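Local atomic coordinates of 4-hydroxybenzoyl-CoA thioesterase (Staphylococcus aureus, PDB entry 6FDG), a protein that probably hydrolyses the thioester of DHNA-CoA in the vitamin K2 pathway. Residues Asp59-Tyr64 / Thr104-Leu109. Residues are numbered along the deposited sequence; the frame is centred on the assembly and turned at random.
Sequences DLNVNY and TGSTEL
Asn61 and Ser106 face each other as an antiparallel hydrogen-bonded pair. Asn61 N gives a bond to Ser106 O at 2.9 Å, and Ser106 N returns one to Asn61 O. Asn63 and Thr104 exchange two backbone hydrogen bonds in the same way; the bond from Asn63 N to Thr104 O is nearly straight, 172° at the hydrogen. A fifth bond runs from Glu108 N to Asp59 O. Between these pairs, Thr107 CA lies 3.2 Å from Asp59 O in a CA-H...O contact.

The Asn61 side chain can be followed outward. Its CB lies 3.5 Å from Ser106 OG. CG turns to the side of the backbone N, anti to the carbonyl carbon (chi1 -54°), and is 3.7 Å from the same hydroxyl oxygen. OD1 comes closer, 3.1 Å from Ser106 OG. ND2 donates to Asn61 OD1 of the second subunit.

On the same face, Asp59 CB meets Glu108 CB at 3.8 Å. The opposite face is mostly apolar; Leu60 CD1 touches the methyl CG2 of Thr107, also at 3.8 Å, while Thr107 OG1 is hydrogen-bonded to Tyr92 OH. Helix 26-41 covers this side, with Ala27 against Leu60 and Phe30 against Val62.

Strand 57-64 is thus joined to strand 101-113 within the hotdog sheet, and its other edge pairs antiparallel with a strand of the second subunit. The face bearing Asp59, Asn61 and Asn63 is polar, and Asp59 OD1 accepts from Asn63 ND2 of the second subunit. The chemistry implies a two-sided sheet: a mainly apolar face against the helix, and a polar one whose amides and carboxylate link the subunits.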
loop_
_atom_site.group_PDB
_atom_site.type_symbol
_atom_site.label_atom_id
_atom_site.label_comp_id
_atom_site.label_asym_id
_atom_site.label_seq_id
_atom_site.Cartn_x
_atom_site.Cartn_y
_atom_site.Cartn_z
ATOM N N ASP A 59 5.055 -5.570 -17.899
ATOM C CA ASP A 59 4.320 -4.470 -18.549
ATOM C C ASP A 59 2.993 -4.434 -17.928
ATOM O O ASP A 59 2.323 -5.494 -17.734
ATOM C CB ASP A 59 4.130 -4.675 -20.045
ATOM C CG ASP A 59 3.678 -3.501 -20.747
ATOM O OD1 ASP A 59 4.480 -2.587 -20.932
ATOM O OD2 ASP A 59 2.513 -3.452 -21.098
ATOM N N LEU A 60 2.463 -3.273 -17.602
ATOM C CA LEU A 60 1.168 -3.052 -16.942
ATOM C C LEU A 60 0.400 -2.022 -17.759
ATOM O O LEU A 60 1.000 -0.927 -18.050
ATOM C CB LEU A 60 1.326 -2.580 -15.496
ATOM C CG LEU A 60 0.053 -2.082 -14.803
ATOM C CD1 LEU A 60 -0.922 -3.250 -14.539
ATOM C CD2 LEU A 60 0.459 -1.443 -13.509
ATOM N N ASN A 61 -0.870 -2.245 -18.075
ATOM C CA ASN A 61 -1.745 -1.246 -18.681
ATOM C C ASN A 61 -3.036 -1.302 -17.989
ATOM O O ASN A 61 -3.601 -2.352 -17.724
ATOM C CB ASN A 61 -1.934 -1.591 -20.146
ATOM C CG ASN A 61 -0.570 -1.743 -20.862
ATOM O OD1 ASN A 61 -0.003 -2.890 -21.013
ATOM N ND2 ASN A 61 0.028 -0.655 -21.235
ATOM N N VAL A 62 -3.588 -0.123 -17.618
ATOM C CA VAL A 62 -4.917 -0.019 -16.996
ATOM C C VAL A 62 -5.665 1.127 -17.676
ATOM O O VAL A 62 -5.096 2.228 -17.806
ATOM C CB VAL A 62 -4.904 0.271 -15.510
ATOM C CG1 VAL A 62 -6.246 0.037 -14.874
ATOM C CG2 VAL A 62 -3.830 -0.623 -14.729
ATOM N N ASN A 63 -6.868 0.892 -18.179
ATOM C CA ASN A 63 -7.693 1.972 -18.733
ATOM C C ASN A 63 -8.932 2.068 -17.967
ATOM O O ASN A 63 -9.729 1.096 -17.944
ATOM C CB ASN A 63 -8.004 1.629 -20.152
ATOM C CG ASN A 63 -8.651 2.792 -20.881
ATOM O OD1 ASN A 63 -9.796 3.005 -20.748
ATOM N ND2 ASN A 63 -7.830 3.647 -21.471
ATOM N N TYR A 64 -9.113 3.221 -17.349
ATOM C CA TYR A 64 -10.141 3.448 -16.344
ATOM C C TYR A 64 -11.403 4.057 -17.069
ATOM O O TYR A 64 -11.350 5.205 -17.474
ATOM C CB TYR A 64 -9.682 4.365 -15.222
ATOM C CG TYR A 64 -8.376 3.839 -14.522
ATOM C CD1 TYR A 64 -7.172 4.226 -15.034
ATOM C CD2 TYR A 64 -8.423 3.116 -13.418
ATOM C CE1 TYR A 64 -5.970 3.774 -14.462
ATOM C CE2 TYR A 64 -7.224 2.669 -12.784
ATOM C CZ TYR A 64 -6.047 3.030 -13.312
ATOM O OH TYR A 64 -4.820 2.574 -12.799
ATOM N N THR A 104 -10.528 -1.809 -17.957
ATOM C CA THR A 104 -9.870 -2.841 -18.720
ATOM C C THR A 104 -8.400 -2.733 -18.486
ATOM O O THR A 104 -7.902 -1.720 -17.922
ATOM C CB THR A 104 -10.135 -2.770 -20.216
ATOM O OG1 THR A 104 -9.671 -1.552 -20.762
ATOM C CG2 THR A 104 -11.666 -2.843 -20.462
ATOM N N GLY A 105 -7.624 -3.793 -18.771
ATOM C CA GLY A 105 -6.146 -3.619 -18.684
ATOM C C GLY A 105 -5.474 -4.873 -19.074
ATOM O O GLY A 105 -6.127 -5.876 -19.582
ATOM N N SER A 106 -4.165 -4.923 -18.916
ATOM C CA SER A 106 -3.368 -6.059 -19.272
ATOM C C SER A 106 -2.103 -6.091 -18.471
ATOM O O SER A 106 -1.621 -5.058 -17.947
ATOM C CB SER A 106 -3.017 -6.096 -20.742
ATOM O OG SER A 106 -2.283 -4.975 -21.153
ATOM N N THR A 107 -1.522 -7.264 -18.302
ATOM C CA THR A 107 -0.204 -7.484 -17.707
ATOM C C THR A 107 0.603 -8.476 -18.487
ATOM O O THR A 107 0.070 -9.632 -18.749
ATOM C CB THR A 107 -0.252 -7.971 -16.283
ATOM O OG1 THR A 107 -1.007 -9.224 -16.239
ATOM C CG2 THR A 107 -0.877 -6.960 -15.296
ATOM N N GLU A 108 1.847 -8.170 -18.828
ATOM C CA GLU A 108 2.800 -9.177 -19.379
ATOM C C GLU A 108 3.568 -9.714 -18.236
ATOM O O GLU A 108 4.068 -8.984 -17.361
ATOM C CB GLU A 108 3.669 -8.473 -20.394
ATOM C CG GLU A 108 4.700 -9.484 -21.052
ATOM C CD GLU A 108 5.602 -8.710 -21.963
ATOM O OE1 GLU A 108 6.283 -7.802 -21.448
ATOM O OE2 GLU A 108 5.648 -9.013 -23.139
ATOM N N LEU A 109 3.760 -11.060 -18.225
ATOM C CA LEU A 109 4.445 -11.836 -17.181
ATOM C C LEU A 109 5.548 -12.652 -17.870
ATOM O O LEU A 109 5.322 -13.165 -18.986
ATOM C CB LEU A 109 3.562 -12.770 -16.438
ATOM C CG LEU A 109 2.577 -12.297 -15.412
ATOM C CD1 LEU A 109 3.275 -12.021 -14.181
ATOM C CD2 LEU A 109 1.682 -11.168 -15.790
#